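Local coordinates for oxygen-independent coproporphyrinogen III oxidase (Escherichia coli, PDB 1OLT), which catalyses the anaerobic oxidative decarboxylation of two propionate groups of coproporphyrinogen III to the vinyl groups of protoporphyrinogen IX in heme biosynthesis, using S-adenosylmethionine and a [4Fe-4S] cluster, at residues D154-L159 and L195-E200; Q172-E177 and E189-L194. One frame throughout, in Å; residues are numbered along the deposited sequence.

Leu156 meets Ala198 in contact 1 and Phe174 meets Ile191 in contact 2, the second partner lying on helix 188-200 each time. From the N terminus, the chain passes through helix 154-161, then strand 166-172, whose last residue, Gln172, opens the first segment of contact 2. After helix 176-182 it enters helix 188-200. There 189-194 meets 172-177, closing the short loop of contact 2, and 195-200 returns to 154-159, closing the longer loop of contact 1, which encloses the short one. Contact 1 thus ties helix 188-200 to helix 154-161, and contact 2 ties it to the turn after strand 166-172. The two touch where Leu156 CD1 packs 3.3 Å from Leu194 O.

Contact 1 (D154-L159 and L195-E200); sequences DVLDHL and LNHARE
Helices 154-159 and 195-200 run side by side in the same general direction, their axes 9.7 Å apart at closest approach and inclined at 31°. The backbones come nearest at Leu156 and Ala198, whose CA atoms are 6.4 Å apart. At this spacing Leu156, Asp157 and His197 span the gap, and the contact divides into an apolar half and a polar half. In the apolar half, Leu156 reaches across with one branch: its CD1 methyl lies 3.9 Å from Ala198 CB and approaches the His197 ring obliquely. Leu167 of strand 166-172 touches both Leu156 and Ala198, so this half rests on the sheet. The polar half is a short hydrogen bond, His197 NE2 to Asp157 OD1, 2.7 Å long and nearly straight at 170°. His197 carries CG anti to its backbone N, which extends the imidazole towards the other helix. The oxygen then meets the ring edge close to its plane, whereas the N-H arrives on the syn side of the carboxylate, somewhat out of the carboxylate plane; the two planes are turned 46° apart. The nearby carboxylate would probably favour a protonated imidazole. His-carboxylate pairing of this kind here joins two helices on the outside of the radical SAM core, where successive helices pack against a parallel sheet as in a partial TIM barrel, rather than forming part of the S-adenosylmethionine site.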
# COMPACT_ATOMS: atom_id res chain seq x y z
N ASP A 154 -14.77 14.33 -16.27
CA ASP A 154 -15.85 13.35 -16.45
C ASP A 154 -15.42 11.92 -16.38
O ASP A 154 -16.26 11.06 -16.33
CB ASP A 154 -16.72 13.65 -17.67
CG ASP A 154 -16.07 13.30 -18.97
OD1 ASP A 154 -14.95 12.70 -19.03
OD2 ASP A 154 -16.62 13.58 -20.03
N VAL A 155 -14.12 11.62 -16.37
CA VAL A 155 -13.66 10.27 -16.07
C VAL A 155 -14.09 9.84 -14.64
O VAL A 155 -14.36 8.66 -14.39
CB VAL A 155 -12.12 10.09 -16.31
CG1 VAL A 155 -11.59 8.73 -15.82
CG2 VAL A 155 -11.75 10.31 -17.78
N LEU A 156 -14.13 10.79 -13.70
CA LEU A 156 -14.61 10.49 -12.35
C LEU A 156 -16.08 10.08 -12.35
O LEU A 156 -16.44 9.12 -11.67
CB LEU A 156 -14.38 11.66 -11.40
CG LEU A 156 -12.91 12.08 -11.23
CD1 LEU A 156 -12.87 13.21 -10.21
CD2 LEU A 156 -11.95 10.99 -10.92
N ASP A 157 -16.93 10.78 -13.12
CA ASP A 157 -18.33 10.36 -13.25
C ASP A 157 -18.41 8.93 -13.83
O ASP A 157 -19.20 8.13 -13.39
CB ASP A 157 -19.14 11.31 -14.10
CG ASP A 157 -19.06 12.76 -13.57
OD1 ASP A 157 -18.08 13.48 -13.82
OD2 ASP A 157 -19.92 13.20 -12.87
N HIS A 158 -17.58 8.62 -14.79
CA HIS A 158 -17.58 7.30 -15.39
C HIS A 158 -17.14 6.24 -14.39
O HIS A 158 -17.74 5.17 -14.32
CB HIS A 158 -16.65 7.26 -16.54
CG HIS A 158 -16.73 5.98 -17.33
ND1 HIS A 158 -17.78 5.70 -18.16
CD2 HIS A 158 -15.88 4.93 -17.42
CE1 HIS A 158 -17.59 4.52 -18.74
NE2 HIS A 158 -16.43 4.04 -18.31
N LEU A 159 -16.10 6.52 -13.60
CA LEU A 159 -15.67 5.59 -12.55
C LEU A 159 -16.80 5.33 -11.54
O LEU A 159 -17.04 4.20 -11.11
CB LEU A 159 -14.42 6.10 -11.80
CG LEU A 159 -13.20 6.20 -12.72
CD1 LEU A 159 -12.13 7.02 -12.10
CD2 LEU A 159 -12.71 4.79 -13.02
N LEU A 195 -10.32 16.89 -7.23
CA LEU A 195 -10.67 16.35 -5.91
C LEU A 195 -12.01 16.86 -5.42
O LEU A 195 -12.82 16.09 -4.87
CB LEU A 195 -9.53 16.58 -4.90
CG LEU A 195 -9.71 15.93 -3.54
CD1 LEU A 195 -8.30 15.52 -2.98
CD2 LEU A 195 -10.44 16.89 -2.50
N ASN A 196 -12.29 18.12 -5.63
CA ASN A 196 -13.59 18.64 -5.26
C ASN A 196 -14.78 18.05 -6.10
O ASN A 196 -15.85 17.82 -5.58
CB ASN A 196 -13.54 20.17 -5.24
CG ASN A 196 -12.76 20.70 -3.99
OD1 ASN A 196 -11.73 21.37 -4.11
ND2 ASN A 196 -13.25 20.34 -2.78
N HIS A 197 -14.55 17.74 -7.37
CA HIS A 197 -15.52 17.05 -8.17
C HIS A 197 -15.73 15.59 -7.64
O HIS A 197 -16.89 15.10 -7.59
CB HIS A 197 -15.10 17.04 -9.68
CG HIS A 197 -16.14 16.47 -10.59
ND1 HIS A 197 -17.46 16.87 -10.56
CD2 HIS A 197 -16.05 15.52 -11.55
CE1 HIS A 197 -18.14 16.20 -11.47
NE2 HIS A 197 -17.30 15.37 -12.07
N ALA A 198 -14.65 14.93 -7.26
CA ALA A 198 -14.73 13.58 -6.71
C ALA A 198 -15.64 13.62 -5.49
O ALA A 198 -16.54 12.84 -5.38
CB ALA A 198 -13.38 13.06 -6.33
N ARG A 199 -15.44 14.59 -4.61
CA ARG A 199 -16.25 14.75 -3.42
C ARG A 199 -17.72 15.04 -3.76
O ARG A 199 -18.66 14.44 -3.15
CB ARG A 199 -15.65 15.90 -2.55
CG ARG A 199 -16.35 16.10 -1.26
CD ARG A 199 -15.96 17.39 -0.40
NE ARG A 199 -14.61 17.93 -0.61
CZ ARG A 199 -13.53 17.59 0.13
NH1 ARG A 199 -13.60 16.67 1.11
NH2 ARG A 199 -12.38 18.16 -0.14
N GLU A 200 -17.93 15.94 -4.70
CA GLU A 200 -19.26 16.32 -5.10
C GLU A 200 -20.08 15.16 -5.67
O GLU A 200 -21.27 15.11 -5.45
CB GLU A 200 -19.22 17.53 -6.05
CG GLU A 200 -18.92 18.82 -5.29
CD GLU A 200 -19.13 20.06 -6.11
OE1 GLU A 200 -18.71 20.05 -7.28
OE2 GLU A 200 -19.75 21.03 -5.58

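Contact 2 (Q172-E177 and E189-L194); sequences QDFNKE and EFIFAL. With SAM (S-adenosylmethionine), chain C.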
# COMPACT_ATOMS: atom_id res chain seq x y z
N GLN A 172 2.39 14.41 -4.71
CA GLN A 172 3.80 14.44 -4.43
C GLN A 172 4.26 15.73 -3.79
O GLN A 172 4.75 15.71 -2.64
CB GLN A 172 4.66 14.03 -5.65
CG GLN A 172 3.99 13.05 -6.61
CD GLN A 172 3.45 11.79 -6.00
OE1 GLN A 172 2.87 10.99 -6.70
NE2 GLN A 172 3.65 11.59 -4.73
N ASP A 173 4.12 16.84 -4.50
CA ASP A 173 4.37 18.17 -3.96
C ASP A 173 3.68 19.18 -4.89
O ASP A 173 3.61 18.91 -6.12
CB ASP A 173 5.88 18.41 -3.93
CG ASP A 173 6.30 19.56 -3.00
OD1 ASP A 173 5.47 20.42 -2.66
OD2 ASP A 173 7.49 19.68 -2.58
N PHE A 174 3.18 20.28 -4.33
CA PHE A 174 2.71 21.43 -5.08
C PHE A 174 3.80 22.43 -5.50
O PHE A 174 3.59 23.26 -6.40
CB PHE A 174 1.68 22.25 -4.24
CG PHE A 174 0.33 21.63 -4.20
CD1 PHE A 174 -0.32 21.33 -5.37
CD2 PHE A 174 -0.28 21.32 -2.99
CE1 PHE A 174 -1.64 20.75 -5.36
CE2 PHE A 174 -1.60 20.70 -2.96
CZ PHE A 174 -2.26 20.43 -4.14
N ASN A 175 4.96 22.33 -4.88
CA ASN A 175 6.08 23.22 -5.20
C ASN A 175 6.55 23.05 -6.65
O ASN A 175 6.87 21.93 -7.12
CB ASN A 175 7.22 22.91 -4.23
CG ASN A 175 8.40 23.85 -4.41
OD1 ASN A 175 9.10 23.83 -5.46
ND2 ASN A 175 8.58 24.75 -3.42
N LYS A 176 6.53 24.15 -7.39
CA LYS A 176 6.80 24.13 -8.81
C LYS A 176 8.26 23.77 -9.20
O LYS A 176 8.48 23.13 -10.17
CB LYS A 176 6.42 25.52 -9.43
CG LYS A 176 4.89 25.88 -9.21
CD LYS A 176 3.93 24.72 -9.73
CE LYS A 176 3.83 24.58 -11.22
NZ LYS A 176 2.86 23.52 -11.53
N GLU A 177 9.23 24.23 -8.42
CA GLU A 177 10.64 23.85 -8.65
C GLU A 177 10.83 22.35 -8.43
O GLU A 177 11.46 21.69 -9.21
CB GLU A 177 11.57 24.66 -7.74
CG GLU A 177 12.99 24.23 -7.84
CD GLU A 177 13.94 25.06 -6.97
OE1 GLU A 177 13.58 25.48 -5.86
OE2 GLU A 177 15.07 25.25 -7.40
N GLU A 189 -4.67 24.13 -9.97
CA GLU A 189 -6.12 24.40 -10.07
C GLU A 189 -6.86 23.20 -10.51
O GLU A 189 -7.97 22.91 -10.03
CB GLU A 189 -6.42 25.58 -11.00
CG GLU A 189 -5.95 26.89 -10.44
CD GLU A 189 -6.78 27.35 -9.25
OE1 GLU A 189 -8.00 27.02 -9.20
OE2 GLU A 189 -6.20 28.03 -8.35
N PHE A 190 -6.26 22.43 -11.40
CA PHE A 190 -6.90 21.22 -11.85
C PHE A 190 -6.93 20.13 -10.75
O PHE A 190 -7.90 19.37 -10.64
CB PHE A 190 -6.25 20.68 -13.11
CG PHE A 190 -6.98 19.50 -13.68
CD1 PHE A 190 -8.19 19.67 -14.33
CD2 PHE A 190 -6.49 18.24 -13.50
CE1 PHE A 190 -8.87 18.59 -14.83
CE2 PHE A 190 -7.19 17.15 -13.99
CZ PHE A 190 -8.39 17.36 -14.66
N ILE A 191 -5.87 20.04 -9.96
CA ILE A 191 -5.90 19.13 -8.82
C ILE A 191 -7.05 19.43 -7.89
O ILE A 191 -7.77 18.50 -7.46
CB ILE A 191 -4.56 19.05 -8.12
CG1 ILE A 191 -3.56 18.34 -9.02
CG2 ILE A 191 -4.66 18.30 -6.81
CD1 ILE A 191 -2.09 18.51 -8.56
N PHE A 192 -7.23 20.70 -7.55
CA PHE A 192 -8.35 21.12 -6.70
C PHE A 192 -9.69 20.81 -7.38
O PHE A 192 -10.62 20.31 -6.73
CB PHE A 192 -8.28 22.61 -6.41
CG PHE A 192 -7.47 22.93 -5.20
CD1 PHE A 192 -6.08 22.79 -5.24
CD2 PHE A 192 -8.07 23.38 -4.03
CE1 PHE A 192 -5.28 23.04 -4.14
CE2 PHE A 192 -7.29 23.64 -2.91
CZ PHE A 192 -5.88 23.45 -2.94
N ALA A 193 -9.79 21.10 -8.69
CA ALA A 193 -11.04 20.80 -9.39
C ALA A 193 -11.38 19.30 -9.35
O ALA A 193 -12.51 18.90 -9.15
CB ALA A 193 -10.98 21.29 -10.86
N LEU A 194 -10.38 18.49 -9.57
CA LEU A 194 -10.57 17.08 -9.65
C LEU A 194 -11.01 16.52 -8.31
O LEU A 194 -11.98 15.76 -8.24
CB LEU A 194 -9.27 16.42 -10.08
CG LEU A 194 -9.28 15.00 -10.58
CD1 LEU A 194 -10.10 14.83 -11.83
CD2 LEU A 194 -7.81 14.55 -10.84
N SAM C . 0.31 6.72 -10.99
CA SAM C . -0.49 7.59 -10.14
C SAM C . 0.20 8.90 -9.75
O SAM C . 1.47 8.99 -9.84
OXT SAM C . -0.56 9.80 -9.43
CB SAM C . -0.78 6.78 -8.86
CG SAM C . 0.18 6.77 -7.69
SD SAM C . 1.70 5.89 -7.93
CE SAM C . 1.21 4.25 -8.47
C5' SAM C . 2.06 5.30 -6.19
C4' SAM C . 2.80 6.26 -5.19
O4' SAM C . 4.10 5.82 -4.83
C3' SAM C . 3.06 7.64 -5.75
O3' SAM C . 1.89 8.46 -5.84
C2' SAM C . 4.19 8.17 -4.86
O2' SAM C . 3.67 8.94 -3.78
C1' SAM C . 4.82 6.92 -4.30
N9 SAM C . 6.21 6.74 -4.67
C8 SAM C . 6.64 6.34 -5.90
N7 SAM C . 7.97 6.25 -5.89
C5 SAM C . 8.39 6.58 -4.62
C6 SAM C . 9.66 6.65 -4.03
N6 SAM C . 10.79 6.36 -4.68
N1 SAM C . 9.73 7.03 -2.71
C2 SAM C . 8.56 7.33 -2.00
N3 SAM C . 7.34 7.25 -2.57
C4 SAM C . 7.27 6.89 -3.87
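Phe174 packs its ring against Ile191 and Phe192, and this apolar packing carries the contact between the segments. Its CE1 lies 3.9 Å from the CD1 methyl of Ile191, while Ile191 CG2 approaches both CE1 and CZ of the same ring. Phe174 CZ also meets Phe192 CE1 at 4.0 Å, the two side chains crossing at about a right angle. With CG beside its backbone N (chi1 -78°), Phe174 brings the far end of its ring to the helix. Hydrogen bonds shape the turn before helix 176-182: Asp173 OD1 accepts from Asn175 N at 3.0 Å, from well above the carboxylate plane, making an Asx turn, and Asn175 takes the N-cap position. Ligand binding belongs to Gln172. Its NE2 donates to SAM O2' at 2.8 Å, and OE1 lies 2.8 Å from SAM O3', so one amide spans the ribose diol. An alanine in place of Gln172 removes that amide and would probably leave both ribose hydroxyls without this partner and the sugar less firmly placed. Around this junction of sheet and helices, Ile191 rests on Met169 and Val171 of strand 166-172, Leu232 of helix 219-232 touches both phenylalanines, and the backbone of Gln172 pairs with strand 207-212.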